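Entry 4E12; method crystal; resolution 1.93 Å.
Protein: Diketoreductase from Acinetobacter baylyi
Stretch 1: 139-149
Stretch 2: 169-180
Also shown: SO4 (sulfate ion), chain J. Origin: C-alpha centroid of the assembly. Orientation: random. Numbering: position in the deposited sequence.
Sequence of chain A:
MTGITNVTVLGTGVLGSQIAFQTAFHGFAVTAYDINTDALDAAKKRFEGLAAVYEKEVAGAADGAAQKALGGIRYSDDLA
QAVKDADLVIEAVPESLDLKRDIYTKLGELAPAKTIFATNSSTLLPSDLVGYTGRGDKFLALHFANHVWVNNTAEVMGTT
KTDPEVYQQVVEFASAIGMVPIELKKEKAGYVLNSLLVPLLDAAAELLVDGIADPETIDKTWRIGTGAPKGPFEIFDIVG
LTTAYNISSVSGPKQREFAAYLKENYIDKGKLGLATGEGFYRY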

ATOM      1  N   PHE A 139      18.414 -19.677 -17.866  1.00 39.48           N
ATOM      2  CA  PHE A 139      18.713 -18.560 -16.981  1.00 37.81           C
ATOM      3  C   PHE A 139      17.433 -17.802 -16.650  1.00 38.78           C
ATOM      4  O   PHE A 139      16.618 -17.515 -17.529  1.00 39.83           O
ATOM      5  CB  PHE A 139      19.715 -17.614 -17.633  1.00 35.98           C
ATOM      6  CG  PHE A 139      20.074 -16.441 -16.789  1.00 36.10           C
ATOM      7  CD1 PHE A 139      19.860 -15.142 -17.239  1.00 34.41           C
ATOM      8  CD2 PHE A 139      20.634 -16.632 -15.526  1.00 37.64           C
ATOM      9  CE1 PHE A 139      20.194 -14.044 -16.454  1.00 38.08           C
ATOM     10  CE2 PHE A 139      20.976 -15.545 -14.730  1.00 31.01           C
ATOM     11  CZ  PHE A 139      20.755 -14.240 -15.195  1.00 34.89           C
ATOM     12  N   LEU A 140      17.243 -17.503 -15.372  1.00 38.81           N
ATOM     13  CA  LEU A 140      16.129 -16.674 -14.947  1.00 33.67           C
ATOM     14  C   LEU A 140      16.435 -16.020 -13.615  1.00 34.06           C
ATOM     15  O   LEU A 140      17.536 -16.164 -13.077  1.00 37.79           O
ATOM     16  CB  LEU A 140      14.825 -17.483 -14.886  1.00 32.71           C
ATOM     17  CG  LEU A 140      14.854 -18.856 -14.204  1.00 37.85           C
ATOM     18  CD1 LEU A 140      15.315 -18.746 -12.760  1.00 40.88           C
ATOM     19  CD2 LEU A 140      13.488 -19.516 -14.293  1.00 37.40           C
ATOM     20  N   ALA A 141      15.471 -15.279 -13.092  1.00 30.95           N
ATOM     21  CA  ALA A 141      15.642 -14.691 -11.777  1.00 32.16           C
ATOM     22  C   ALA A 141      14.802 -15.463 -10.787  1.00 33.01           C
ATOM     23  O   ALA A 141      13.678 -15.856 -11.104  1.00 32.50           O
ATOM     24  CB  ALA A 141      15.240 -13.225 -11.784  1.00 35.86           C
ATOM     25  N   LEU A 142      15.375 -15.700  -9.608  1.00 31.48           N
ATOM     26  CA  LEU A 142      14.676 -16.250  -8.459  1.00 30.84           C
ATOM     27  C   LEU A 142      15.000 -15.319  -7.304  1.00 33.94           C
ATOM     28  O   LEU A 142      16.107 -15.349  -6.757  1.00 31.77           O
ATOM     29  CB  LEU A 142      15.182 -17.667  -8.158  1.00 30.46           C
ATOM     30  CG  LEU A 142      14.422 -18.423  -7.064  1.00 29.34           C
ATOM     31  CD1 LEU A 142      12.984 -18.639  -7.545  1.00 32.79           C
ATOM     32  CD2 LEU A 142      15.098 -19.752  -6.769  1.00 29.55           C
ATOM     33  N   HIS A 143      14.026 -14.495  -6.942  1.00 31.08           N
ATOM     34  CA  HIS A 143      14.248 -13.358  -6.072  1.00 29.64           C
ATOM     35  C   HIS A 143      13.570 -13.589  -4.737  1.00 28.49           C
ATOM     36  O   HIS A 143      12.356 -13.800  -4.667  1.00 28.29           O
ATOM     37  CB  HIS A 143      13.707 -12.097  -6.741  1.00 29.78           C
ATOM     38  CG  HIS A 143      13.987 -10.833  -5.981  1.00 29.05           C
ATOM     39  ND1 HIS A 143      12.983 -10.041  -5.467  1.00 36.20           N
ATOM     40  CD2 HIS A 143      15.153 -10.231  -5.646  1.00 28.60           C
ATOM     41  CE1 HIS A 143      13.519  -9.002  -4.847  1.00 33.36           C
ATOM     42  NE2 HIS A 143      14.834  -9.094  -4.941  1.00 33.13           N
ATOM     43  N   PHE A 144      14.382 -13.560  -3.693  1.00 29.41           N
ATOM     44  CA  PHE A 144      13.955 -13.773  -2.310  1.00 30.80           C
ATOM     45  C   PHE A 144      13.841 -12.443  -1.562  1.00 34.16           C
ATOM     46  O   PHE A 144      14.312 -11.404  -2.031  1.00 37.04           O
ATOM     47  CB  PHE A 144      15.002 -14.631  -1.599  1.00 32.48           C
ATOM     48  CG  PHE A 144      15.150 -16.001  -2.176  1.00 33.91           C
ATOM     49  CD1 PHE A 144      15.880 -16.205  -3.344  1.00 33.48           C
ATOM     50  CD2 PHE A 144      14.558 -17.096  -1.555  1.00 34.81           C
ATOM     51  CE1 PHE A 144      16.015 -17.489  -3.881  1.00 32.67           C
ATOM     52  CE2 PHE A 144      14.690 -18.365  -2.081  1.00 31.55           C
ATOM     53  CZ  PHE A 144      15.417 -18.565  -3.243  1.00 34.57           C
ATOM     54  N   ALA A 145      13.250 -12.489  -0.370  1.00 35.61           N
ATOM     55  CA  ALA A 145      13.116 -11.308   0.471  1.00 32.60           C
ATOM     56  C   ALA A 145      13.868 -11.539   1.775  1.00 35.74           C
ATOM     57  O   ALA A 145      13.889 -12.662   2.282  1.00 39.68           O
ATOM     58  CB  ALA A 145      11.645 -11.060   0.768  1.00 34.89           C
ATOM     59  N   ASN A 146      14.462 -10.492   2.339  1.00 39.04           N
ATOM     60  CA  ASN A 146      15.239 -10.652   3.575  1.00 37.91           C
ATOM     61  C   ASN A 146      14.372 -11.362   4.644  1.00 41.63           C
ATOM     62  O   ASN A 146      13.177 -11.078   4.784  1.00 34.97           O
ATOM     63  CB  ASN A 146      15.717  -9.287   4.073  1.00 46.67           C
ATOM     64  CG  ASN A 146      16.795  -9.398   5.133  1.00 49.00           C
ATOM     65  OD1 ASN A 146      17.437 -10.442   5.281  1.00 38.52           O
ATOM     66  ND2 ASN A 146      16.991  -8.323   5.886  1.00 45.56           N
ATOM     67  N   HIS A 147      14.985 -12.287   5.386  1.00 39.59           N
ATOM     68  CA  HIS A 147      14.276 -13.158   6.329  1.00 42.13           C
ATOM     69  C   HIS A 147      13.379 -14.147   5.594  1.00 39.95           C
ATOM     70  O   HIS A 147      12.163 -14.180   5.805  1.00 43.64           O
ATOM     71  CB  HIS A 147      13.490 -12.341   7.357  1.00 46.09           C
ATOM     72  CG  HIS A 147      14.360 -11.516   8.254  1.00 42.09           C
ATOM     73  ND1 HIS A 147      13.972 -11.123   9.517  1.00 51.20           N
ATOM     74  CD2 HIS A 147      15.605 -11.013   8.071  1.00 47.09           C
ATOM     75  CE1 HIS A 147      14.936 -10.412  10.070  1.00 48.46           C
ATOM     76  NE2 HIS A 147      15.939 -10.331   9.215  1.00 51.72           N
ATOM     77  N   VAL A 148      14.005 -14.968   4.754  1.00 39.31           N
ATOM     78  CA  VAL A 148      13.301 -15.864   3.843  1.00 37.02           C
ATOM     79  C   VAL A 148      12.445 -16.893   4.572  1.00 38.38           C
ATOM     80  O   VAL A 148      11.475 -17.394   4.004  1.00 37.29           O
ATOM     81  CB  VAL A 148      14.273 -16.619   2.898  1.00 35.96           C
ATOM     82  CG1 VAL A 148      15.142 -15.637   2.123  1.00 36.12           C
ATOM     83  CG2 VAL A 148      15.118 -17.614   3.685  1.00 38.07           C
ATOM     84  N   TRP A 149      12.803 -17.230   5.807  1.00 42.88           N
ATOM     85  CA  TRP A 149      12.047 -18.235   6.545  1.00 45.67           C
ATOM     86  C   TRP A 149      10.653 -17.711   6.893  1.00 55.02           C
ATOM     87  O   TRP A 149       9.712 -18.495   7.044  1.00 62.60           O
ATOM     88  CB  TRP A 149      12.784 -18.669   7.824  1.00 42.39           C
ATOM     89  CG  TRP A 149      13.012 -17.543   8.775  1.00 36.89           C
ATOM     90  CD1 TRP A 149      12.166 -17.104   9.761  1.00 33.54           C
ATOM     91  CD2 TRP A 149      14.160 -16.695   8.824  1.00 40.42           C
ATOM     92  NE1 TRP A 149      12.720 -16.030  10.413  1.00 40.97           N
ATOM     93  CE2 TRP A 149      13.942 -15.753   9.857  1.00 37.98           C
ATOM     94  CE3 TRP A 149      15.350 -16.631   8.088  1.00 41.28           C
ATOM     95  CZ2 TRP A 149      14.874 -14.753  10.171  1.00 40.68           C
ATOM     96  CZ3 TRP A 149      16.277 -15.637   8.400  1.00 37.19           C
ATOM     97  CH2 TRP A 149      16.032 -14.713   9.432  1.00 38.10           C
ATOM     98  N   GLN A 169      10.392 -25.850 -13.426  1.00 38.20           N
ATOM     99  CA  GLN A 169      11.231 -26.579 -12.480  1.00 42.33           C
ATOM    100  C   GLN A 169      11.666 -25.660 -11.336  1.00 41.16           C
ATOM    101  O   GLN A 169      11.677 -26.080 -10.179  1.00 39.00           O
ATOM    102  CB  GLN A 169      12.452 -27.207 -13.163  1.00 42.45           C
ATOM    103  CG  GLN A 169      12.093 -28.178 -14.272  1.00 52.21           C
ATOM    104  CD  GLN A 169      13.305 -28.841 -14.894  1.00 54.89           C
ATOM    105  OE1 GLN A 169      14.428 -28.704 -14.401  1.00 62.77           O
ATOM    106  NE2 GLN A 169      13.088 -29.558 -15.995  1.00 91.08           N
ATOM    107  N   VAL A 170      12.022 -24.415 -11.653  1.00 39.71           N
ATOM    108  CA  VAL A 170      12.379 -23.457 -10.607  1.00 36.97           C
ATOM    109  C   VAL A 170      11.163 -23.163  -9.719  1.00 31.92           C
ATOM    110  O   VAL A 170      11.289 -23.058  -8.493  1.00 31.80           O
ATOM    111  CB  VAL A 170      12.968 -22.144 -11.199  1.00 38.59           C
ATOM    112  CG1 VAL A 170      13.168 -21.107 -10.107  1.00 35.71           C
ATOM    113  CG2 VAL A 170      14.309 -22.432 -11.866  1.00 39.09           C
ATOM    114  N   VAL A 171       9.987 -23.030 -10.329  1.00 31.26           N
ATOM    115  CA  VAL A 171       8.778 -22.843  -9.545  1.00 33.47           C
ATOM    116  C   VAL A 171       8.592 -24.000  -8.590  1.00 35.77           C
ATOM    117  O   VAL A 171       8.273 -23.796  -7.421  1.00 31.64           O
ATOM    118  CB  VAL A 171       7.507 -22.676 -10.410  1.00 35.54           C
ATOM    119  CG1 VAL A 171       6.268 -22.710  -9.526  1.00 33.17           C
ATOM    120  CG2 VAL A 171       7.557 -21.346 -11.148  1.00 33.98           C
ATOM    121  N   GLU A 172       8.803 -25.222  -9.064  1.00 34.42           N
ATOM    122  CA  GLU A 172       8.628 -26.376  -8.188  1.00 32.81           C
ATOM    123  C   GLU A 172       9.731 -26.434  -7.136  1.00 32.95           C
ATOM    124  O   GLU A 172       9.490 -26.821  -5.991  1.00 36.07           O
ATOM    125  CB  GLU A 172       8.518 -27.668  -9.014  1.00 34.71           C
ATOM    126  CG  GLU A 172       7.219 -27.705  -9.838  1.00 40.20           C
ATOM    127  CD  GLU A 172       7.156 -28.851 -10.821  1.00 58.20           C
ATOM    128  OE1 GLU A 172       8.179 -29.552 -10.980  1.00 61.78           O
ATOM    129  OE2 GLU A 172       6.083 -29.039 -11.442  1.00 58.00           O
ATOM    130  N   PHE A 173      10.940 -26.031  -7.516  1.00 34.57           N
ATOM    131  CA  PHE A 173      12.016 -25.919  -6.540  1.00 31.34           C
ATOM    132  C   PHE A 173      11.632 -24.912  -5.465  1.00 30.86           C
ATOM    133  O   PHE A 173      11.803 -25.173  -4.272  1.00 33.74           O
ATOM    134  CB  PHE A 173      13.324 -25.455  -7.188  1.00 28.96           C
ATOM    135  CG  PHE A 173      14.381 -25.086  -6.196  1.00 32.86           C
ATOM    136  CD1 PHE A 173      15.126 -26.068  -5.552  1.00 32.21           C
ATOM    137  CD2 PHE A 173      14.632 -23.745  -5.899  1.00 31.46           C
ATOM    138  CE1 PHE A 173      16.114 -25.720  -4.619  1.00 34.69           C
ATOM    139  CE2 PHE A 173      15.613 -23.378  -4.971  1.00 34.20           C
ATOM    140  CZ  PHE A 173      16.359 -24.357  -4.327  1.00 34.27           C
ATOM    141  N   ALA A 174      11.128 -23.757  -5.882  1.00 27.81           N
ATOM    142  CA  ALA A 174      10.734 -22.739  -4.901  1.00 34.28           C
ATOM    143  C   ALA A 174       9.779 -23.320  -3.837  1.00 37.82           C
ATOM    144  O   ALA A 174       9.957 -23.136  -2.624  1.00 36.78           O
ATOM    145  CB  ALA A 174      10.095 -21.555  -5.612  1.00 37.79           C
ATOM    146  N   SER A 175       8.756 -24.030  -4.301  1.00 34.09           N
ATOM    147  CA  SER A 175       7.773 -24.606  -3.393  1.00 32.19           C
ATOM    148  C   SER A 175       8.410 -25.655  -2.463  1.00 30.56           C
ATOM    149  O   SER A 175       8.129 -25.672  -1.260  1.00 34.58           O
ATOM    150  CB  SER A 175       6.643 -25.235  -4.187  1.00 32.30           C
ATOM    151  OG  SER A 175       5.942 -24.252  -4.921  1.00 42.92           O
ATOM    152  N   ALA A 176       9.276 -26.492  -3.033  1.00 31.76           N
ATOM    153  CA  ALA A 176      10.000 -27.556  -2.321  1.00 31.39           C
ATOM    154  C   ALA A 176      10.869 -27.010  -1.208  1.00 34.26           C
ATOM    155  O   ALA A 176      11.124 -27.701  -0.220  1.00 37.63           O
ATOM    156  CB  ALA A 176      10.858 -28.350  -3.282  1.00 32.25           C
ATOM    157  N   ILE A 177      11.353 -25.776  -1.357  1.00 33.32           N
ATOM    158  CA  ILE A 177      12.109 -25.189  -0.260  1.00 29.76           C
ATOM    159  C   ILE A 177      11.224 -24.297   0.603  1.00 33.09           C
ATOM    160  O   ILE A 177      11.706 -23.462   1.376  1.00 31.07           O
ATOM    161  CB  ILE A 177      13.388 -24.432  -0.696  1.00 30.94           C
ATOM    162  CG1 ILE A 177      13.030 -23.304  -1.668  1.00 31.99           C
ATOM    163  CG2 ILE A 177      14.397 -25.408  -1.302  1.00 28.10           C
ATOM    164  CD1 ILE A 177      14.099 -22.232  -1.762  1.00 33.84           C
ATOM    165  N   GLY A 178       9.918 -24.477   0.480  1.00 31.75           N
ATOM    166  CA  GLY A 178       9.036 -23.802   1.412  1.00 33.95           C
ATOM    167  C   GLY A 178       8.699 -22.360   1.073  1.00 36.24           C
ATOM    168  O   GLY A 178       8.243 -21.621   1.939  1.00 33.46           O
ATOM    169  N   MET A 179       8.896 -21.947  -0.170  1.00 36.30           N
ATOM    170  CA  MET A 179       8.581 -20.572  -0.545  1.00 37.82           C
ATOM    171  C   MET A 179       7.223 -20.543  -1.223  1.00 36.40           C
ATOM    172  O   MET A 179       6.753 -21.573  -1.709  1.00 34.49           O
ATOM    173  CB  MET A 179       9.611 -20.045  -1.544  1.00 34.92           C
ATOM    174  CG  MET A 179      11.051 -20.191  -1.096  1.00 38.69           C
ATOM    175  SD  MET A 179      11.431 -19.381   0.462  1.00 41.69           S
ATOM    176  CE  MET A 179      11.091 -17.703   0.059  1.00 31.75           C
ATOM    177  N   VAL A 180       6.597 -19.370  -1.263  1.00 32.50           N
ATOM    178  CA  VAL A 180       5.415 -19.175  -2.088  1.00 33.51           C
ATOM    179  C   VAL A 180       5.908 -18.611  -3.407  1.00 32.70           C
ATOM    180  O   VAL A 180       6.404 -17.486  -3.443  1.00 31.84           O
ATOM    181  CB  VAL A 180       4.472 -18.147  -1.460  1.00 35.06           C
ATOM    182  CG1 VAL A 180       3.314 -17.850  -2.408  1.00 33.59           C
ATOM    183  CG2 VAL A 180       3.952 -18.667  -0.127  1.00 38.54           C
TER
HETATM  184  S   SO4 J 409      19.490  -8.881   8.794  1.00195.06           S
HETATM  185  O1  SO4 J 409      18.933 -10.043   8.073  1.00 60.48           O
HETATM  186  O2  SO4 J 409      20.850  -9.219   9.272  1.00 75.02           O
HETATM  187  O3  SO4 J 409      18.613  -8.560   9.941  1.00 67.22           O
HETATM  188  O4  SO4 J 409      19.560  -7.716   7.884  1.00 59.69           O

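How do the two backbones lie against each other? The strand that begins at Phe139 and the helix through Ala176 run in nearly the same direction, with 22° between their axes and a closest approach of 10.3 Å. That spacing leaves room for a layer of side chains and keeps the main chains apart: the CA atoms of Leu142 and Val170 are 7.9 Å apart, and those of Val148 and Met179 8.0 Å. No hydrogen bond crosses between the stretches. The helix satisfies its own backbone, as where Ala174 N donates to Val170 O at 2.7 Å, and the side chains it turns to the strand, Val170 and Phe173, are apolar.

Which aliphatic side chains fill the gap? In the strand, Leu140 and Leu142 point toward the helix while Ala141 between them points away, the usual alternation of an extended chain. Val170 receives both leucines: its CG2 lies 3.9 Å from Leu140 CD2, and its CG1 lies 3.6 Å from Leu142 CD1. The contacts are van der Waals packing of buried, nonpolar groups. The two stretches bury 346 Å² against each other, both sides summed, with Val170, Leu142 and Met179 the largest contributors.

What do the aromatic rings and the methionine add? Leu142 also reaches Phe173, where Leu142 CD2 sits 4.1 Å from Phe173 CE2 at the edge of the ring. Farther along, Phe144 leaves its backbone sideways, but its chi1 of -63° (m) carries the ring nearer the second stretch. Ile177 CD1 meets that ring at its edge, 3.9 Å from Phe144 CE2. Met179, with all three chi angles in m, brings its CE to 3.9 Å from Phe144 CD2, and its SD lies 5.4 Å from the Phe144 ring centroid, again at the edge. The same methyl extends the packing to Val148, with Met179 CE 4.4 Å from Val148 CB.

How does the chain turn after the helix, and where does polar bonding occur? Ile177 is the first residue to leave helical angles, and Gly178 follows with a positive phi of 83°, where a CB would jam against the carbonyl O of Ile177. Met179 N then donates to Ala174 O at 2.9 Å, tying the turn back to the helix. Polar side-chain chemistry lies away from the interface: His147 NE2 donates to O3 of the sulfate at 3.3 Å, and Asn146 ND2 adds a weak hydrogen bond to sulfate O4, also at 3.3 Å. The ion probably came from the crystallisation liquor.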